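Local coordinates for RNA-directed RNA polymerase (Infectious pancreatic necrosis virus, PDB 3ZED), which probably copies the viral RNA genome as an RNA-dependent RNA polymerase, found both free and covalently attached to the genomic RNA, at residues L197-E202 / L423-T428; A599-A604 / T650-D655. All coordinates share one frame; numbering follows the deposited sequence.

Contact 1 (L197-E202 / L423-T428); sequences LAKLLE and LTRGWT
One face of the R425 guanidinium takes the methyl of A198, whose CB stands 3.4 Å above the plane, toward its rim on the NH1 side. At the edges lie oxygens: E202 OE2 on the NE and NH2 side, and T424 OG1, bonded to R425 NH1 with an N-H...O angle of 169°. R425 grips E202 side-on with two nitrogens converging on one oxygen, NE to OE2 at 2.8 Å and NH2 to OE2 at 3.1 Å. Both reach OE2 from the same face of the carboxylate, which is turned 57° from the guanidinium; NE arrives on the anti side, NH2 from above the plane. The R425 chain bends at chi2 (67°), and the R425 and E202 side chains cross at about a right angle. K199, bent at chi2 and chi3, brings CD within 3.7 Å of R425 NH2 and bonds through NZ to E202 OE1 on its syn side. The carboxylate thus lies between two cations and probably stays ionised. Outside, E195 shares the charge of R425 NH2, and S701 meets both K199 NZ and E202 OE1. This buried salt-bridge network joins helices 194-204 and 412-426 within the polymerase's palm-family region, with the E202 side chain about 7 Å from a bound potassium ion.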
loop_
_atom_site.group_PDB
_atom_site.type_symbol
_atom_site.label_atom_id
_atom_site.label_comp_id
_atom_site.label_asym_id
_atom_site.label_seq_id
_atom_site.Cartn_x
_atom_site.Cartn_y
_atom_site.Cartn_z
ATOM N N LEU B 197 -10.651 -4.502 18.728
ATOM C CA LEU B 197 -9.775 -4.493 17.554
ATOM C C LEU B 197 -8.478 -3.733 17.828
ATOM O O LEU B 197 -7.410 -4.206 17.437
ATOM C CB LEU B 197 -10.467 -3.890 16.338
ATOM C CG LEU B 197 -11.434 -4.793 15.596
ATOM C CD1 LEU B 197 -11.946 -4.084 14.399
ATOM C CD2 LEU B 197 -10.764 -6.094 15.148
ATOM N N ALA B 198 -8.571 -2.588 18.542
ATOM C CA ALA B 198 -7.431 -1.761 18.940
ATOM C C ALA B 198 -6.442 -2.558 19.800
ATOM O O ALA B 198 -5.234 -2.427 19.611
ATOM C CB ALA B 198 -7.916 -0.531 19.695
ATOM N N LYS B 199 -6.957 -3.413 20.702
ATOM C CA LYS B 199 -6.144 -4.276 21.566
ATOM C C LYS B 199 -5.389 -5.325 20.722
ATOM O O LYS B 199 -4.258 -5.670 21.059
ATOM C CB LYS B 199 -7.008 -4.961 22.646
ATOM C CG LYS B 199 -7.610 -4.012 23.695
ATOM C CD LYS B 199 -6.588 -3.157 24.473
ATOM C CE LYS B 199 -5.751 -3.963 25.437
ATOM N NZ LYS B 199 -4.765 -3.118 26.149
ATOM N N LEU B 200 -5.999 -5.805 19.618
ATOM C CA LEU B 200 -5.348 -6.761 18.722
ATOM C C LEU B 200 -4.268 -6.032 17.928
ATOM O O LEU B 200 -3.139 -6.510 17.849
ATOM C CB LEU B 200 -6.349 -7.436 17.771
ATOM C CG LEU B 200 -7.409 -8.364 18.371
ATOM C CD1 LEU B 200 -8.498 -8.649 17.357
ATOM C CD2 LEU B 200 -6.804 -9.681 18.871
ATOM N N LEU B 201 -4.600 -4.831 17.403
ATOM C CA LEU B 201 -3.683 -3.999 16.623
ATOM C C LEU B 201 -2.518 -3.518 17.462
ATOM O O LEU B 201 -1.462 -3.275 16.911
ATOM C CB LEU B 201 -4.406 -2.812 15.968
ATOM C CG LEU B 201 -5.381 -3.168 14.847
ATOM C CD1 LEU B 201 -6.351 -2.042 14.591
ATOM C CD2 LEU B 201 -4.628 -3.607 13.562
ATOM N N GLU B 202 -2.672 -3.424 18.793
ATOM C CA GLU B 202 -1.541 -3.036 19.654
ATOM C C GLU B 202 -0.419 -4.074 19.528
ATOM O O GLU B 202 0.758 -3.734 19.640
ATOM C CB GLU B 202 -1.986 -2.912 21.106
ATOM C CG GLU B 202 -2.695 -1.606 21.431
ATOM C CD GLU B 202 -3.181 -1.481 22.867
ATOM O OE1 GLU B 202 -3.061 -2.463 23.633
ATOM O OE2 GLU B 202 -3.659 -0.384 23.234
ATOM N N LEU B 423 -6.279 7.344 16.085
ATOM C CA LEU B 423 -6.627 8.518 16.891
ATOM C C LEU B 423 -6.513 8.270 18.390
ATOM O O LEU B 423 -6.238 9.217 19.109
ATOM C CB LEU B 423 -8.027 9.054 16.552
ATOM C CG LEU B 423 -8.067 10.231 15.560
ATOM C CD1 LEU B 423 -7.579 9.806 14.160
ATOM C CD2 LEU B 423 -9.473 10.813 15.466
ATOM N N THR B 424 -6.674 7.017 18.857
ATOM C CA THR B 424 -6.569 6.713 20.287
ATOM C C THR B 424 -5.110 6.372 20.672
ATOM O O THR B 424 -4.641 6.842 21.691
ATOM C CB THR B 424 -7.554 5.585 20.713
ATOM O OG1 THR B 424 -7.311 4.399 19.956
ATOM C CG2 THR B 424 -9.015 5.981 20.556
ATOM N N ARG B 425 -4.403 5.567 19.869
ATOM C CA ARG B 425 -3.047 5.129 20.198
ATOM C C ARG B 425 -1.946 6.012 19.587
ATOM O O ARG B 425 -0.833 6.013 20.108
ATOM C CB ARG B 425 -2.833 3.650 19.778
ATOM C CG ARG B 425 -3.308 2.601 20.798
ATOM C CD ARG B 425 -4.818 2.571 20.985
ATOM N NE ARG B 425 -5.212 1.506 21.904
ATOM C CZ ARG B 425 -6.448 1.279 22.328
ATOM N NH1 ARG B 425 -7.454 2.037 21.909
ATOM N NH2 ARG B 425 -6.690 0.289 23.174
ATOM N N GLY B 426 -2.249 6.728 18.509
ATOM C CA GLY B 426 -1.273 7.581 17.841
ATOM C C GLY B 426 -1.423 9.039 18.231
ATOM O O GLY B 426 -0.584 9.593 18.947
ATOM N N TRP B 427 -2.538 9.648 17.793
ATOM C CA TRP B 427 -2.905 11.052 17.990
ATOM C C TRP B 427 -3.383 11.317 19.417
ATOM O O TRP B 427 -4.491 11.832 19.641
ATOM C CB TRP B 427 -3.968 11.434 16.947
ATOM C CG TRP B 427 -3.389 11.446 15.559
ATOM C CD1 TRP B 427 -3.556 10.502 14.591
ATOM C CD2 TRP B 427 -2.461 12.404 15.032
ATOM N NE1 TRP B 427 -2.831 10.838 13.475
ATOM C CE2 TRP B 427 -2.143 11.997 13.719
ATOM C CE3 TRP B 427 -1.875 13.583 15.543
ATOM C CZ2 TRP B 427 -1.266 12.724 12.903
ATOM C CZ3 TRP B 427 -0.989 14.288 14.745
ATOM C CH2 TRP B 427 -0.706 13.873 13.435
ATOM N N THR B 428 -2.516 10.995 20.386
ATOM C CA THR B 428 -2.819 11.177 21.806
ATOM C C THR B 428 -1.604 11.756 22.547
ATOM O O THR B 428 -0.479 11.329 22.306
ATOM C CB THR B 428 -3.310 9.836 22.435
ATOM O OG1 THR B 428 -3.747 10.071 23.771
ATOM C CG2 THR B 428 -2.232 8.742 22.446
#

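Contact 2 (A599-A604 / T650-D655); sequences ARKPGA and TGFLDD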
loop_
_atom_site.group_PDB
_atom_site.type_symbol
_atom_site.label_atom_id
_atom_site.label_comp_id
_atom_site.label_asym_id
_atom_site.label_seq_id
_atom_site.Cartn_x
_atom_site.Cartn_y
_atom_site.Cartn_z
ATOM N N ALA B 599 13.849 9.966 -18.677
ATOM C CA ALA B 599 14.019 9.369 -20.007
ATOM C C ALA B 599 14.538 10.403 -21.026
ATOM O O ALA B 599 15.327 10.043 -21.900
ATOM C CB ALA B 599 12.704 8.770 -20.483
ATOM N N ARG B 600 14.125 11.684 -20.872
ATOM C CA ARG B 600 14.513 12.818 -21.721
ATOM C C ARG B 600 16.006 13.166 -21.592
ATOM O O ARG B 600 16.611 13.585 -22.582
ATOM C CB ARG B 600 13.665 14.059 -21.386
ATOM N N LYS B 601 16.589 13.004 -20.375
ATOM C CA LYS B 601 17.997 13.307 -20.063
ATOM C C LYS B 601 18.978 12.456 -20.904
ATOM O O LYS B 601 18.720 11.271 -21.120
ATOM C CB LYS B 601 18.278 13.112 -18.560
ATOM C CG LYS B 601 17.675 14.204 -17.687
ATOM C CD LYS B 601 17.725 13.854 -16.211
ATOM C CE LYS B 601 16.985 14.871 -15.376
ATOM N NZ LYS B 601 16.732 14.376 -13.996
ATOM N N PRO B 602 20.094 13.039 -21.403
ATOM C CA PRO B 602 21.025 12.240 -22.222
ATOM C C PRO B 602 21.825 11.230 -21.395
ATOM O O PRO B 602 22.190 11.510 -20.250
ATOM C CB PRO B 602 21.937 13.290 -22.863
ATOM C CG PRO B 602 21.901 14.447 -21.933
ATOM C CD PRO B 602 20.547 14.440 -21.269
ATOM N N GLY B 603 22.049 10.055 -21.987
ATOM C CA GLY B 603 22.775 8.941 -21.383
ATOM C C GLY B 603 21.965 8.102 -20.412
ATOM O O GLY B 603 22.443 7.056 -19.969
ATOM N N ALA B 604 20.735 8.551 -20.070
ATOM C CA ALA B 604 19.836 7.889 -19.123
ATOM C C ALA B 604 19.346 6.537 -19.632
ATOM O O ALA B 604 19.308 5.586 -18.857
ATOM C CB ALA B 604 18.648 8.781 -18.815
ATOM N N THR B 650 27.830 8.043 -14.709
ATOM C CA THR B 650 28.210 7.799 -13.311
ATOM C C THR B 650 27.100 8.262 -12.344
ATOM O O THR B 650 26.740 7.497 -11.449
ATOM C CB THR B 650 29.577 8.441 -13.013
ATOM O OG1 THR B 650 30.536 7.874 -13.911
ATOM C CG2 THR B 650 30.049 8.219 -11.576
ATOM N N GLY B 651 26.549 9.462 -12.564
ATOM C CA GLY B 651 25.471 10.019 -11.746
ATOM C C GLY B 651 24.219 9.159 -11.735
ATOM O O GLY B 651 23.622 8.942 -10.675
ATOM N N PHE B 652 23.828 8.648 -12.926
ATOM C CA PHE B 652 22.683 7.764 -13.108
ATOM C C PHE B 652 22.934 6.409 -12.462
ATOM O O PHE B 652 22.028 5.895 -11.816
ATOM C CB PHE B 652 22.355 7.571 -14.597
ATOM C CG PHE B 652 21.902 8.807 -15.327
ATOM C CD1 PHE B 652 20.793 9.529 -14.886
ATOM C CD2 PHE B 652 22.543 9.219 -16.492
ATOM C CE1 PHE B 652 20.360 10.663 -15.573
ATOM C CE2 PHE B 652 22.107 10.351 -17.181
ATOM C CZ PHE B 652 21.018 11.064 -16.716
ATOM N N LEU B 653 24.157 5.841 -12.615
ATOM C CA LEU B 653 24.520 4.550 -12.034
ATOM C C LEU B 653 24.634 4.640 -10.497
ATOM O O LEU B 653 24.366 3.640 -9.824
ATOM C CB LEU B 653 25.790 3.973 -12.654
ATOM C CG LEU B 653 25.720 3.521 -14.127
ATOM C CD1 LEU B 653 27.059 2.977 -14.589
ATOM C CD2 LEU B 653 24.638 2.470 -14.362
ATOM N N ASP B 654 24.977 5.822 -9.941
ATOM C CA ASP B 654 25.028 6.033 -8.490
ATOM C C ASP B 654 23.602 6.147 -7.964
ATOM O O ASP B 654 23.260 5.532 -6.945
ATOM C CB ASP B 654 25.850 7.292 -8.103
ATOM C CG ASP B 654 27.354 7.259 -8.353
ATOM O OD1 ASP B 654 27.978 6.206 -8.110
ATOM O OD2 ASP B 654 27.921 8.324 -8.700
ATOM N N ASP B 655 22.752 6.908 -8.677
ATOM C CA ASP B 655 21.341 7.066 -8.289
ATOM C C ASP B 655 20.442 6.145 -9.152
ATOM O O ASP B 655 19.447 6.598 -9.705
ATOM C CB ASP B 655 20.915 8.545 -8.387
ATOM C CG ASP B 655 21.843 9.517 -7.673
ATOM O OD1 ASP B 655 22.229 9.233 -6.513
ATOM O OD2 ASP B 655 22.187 10.558 -8.274
#
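F652 reaches from helix 650-654 across to the turn 601-604, its CB directed at that turn and CG set anti to the carbonyl carbon (chi1 -65°). Beyond CB, the ring lies against A604: F652 CD2 is 4.0 Å from A604 CA, which sits over one face, offset toward the rim. F652 CE2 goes deepest into the backbone, 3.3 Å from P602 O, which lies at the ring edge near its plane, and 3.7 Å from A604 N. K601 to A604 form a type II beta turn, a tight link between helices 596-600 and 604-621 of the thumb-family region; G603, at positive phi (80°), is the N-cap residue of the second helix. F652 CE2 also lies 3.9 Å from G603 C. At the tip, F652 CZ touches K601 CB at 3.9 Å and, equally closely, A604 CB. That methyl makes a CH-pi contact over the ring face, its carbon 19° off the normal through the centroid. On the remaining side of the tip, F652 CE1 meets A604 CB and, with F652 CE1 to K601 CD at 4.2 Å, the extended K601 chain. A607 and M659 also touch the F652 side chain.

How the contacts relate
Contact 1 is buried and contact 2 lies at the surface; they sit on opposite sides of the chain's centre, with their centres 44 Å apart and nearest atoms about 31 Å apart. They share no helix and lie in different regions of the polymerase, contact 1 in the palm and contact 2 in the thumb. Contact 1 joins elements 221 residues apart in sequence, whereas contact 2 links neighbours separated by a mostly helical run of 45 residues. Their chemistry differs: the buried contact is built on charge, and the surface one on an aromatic ring laid against a backbone turn. Both nevertheless hinge on one dominant side chain from the later segment, over which an alanine methyl packs.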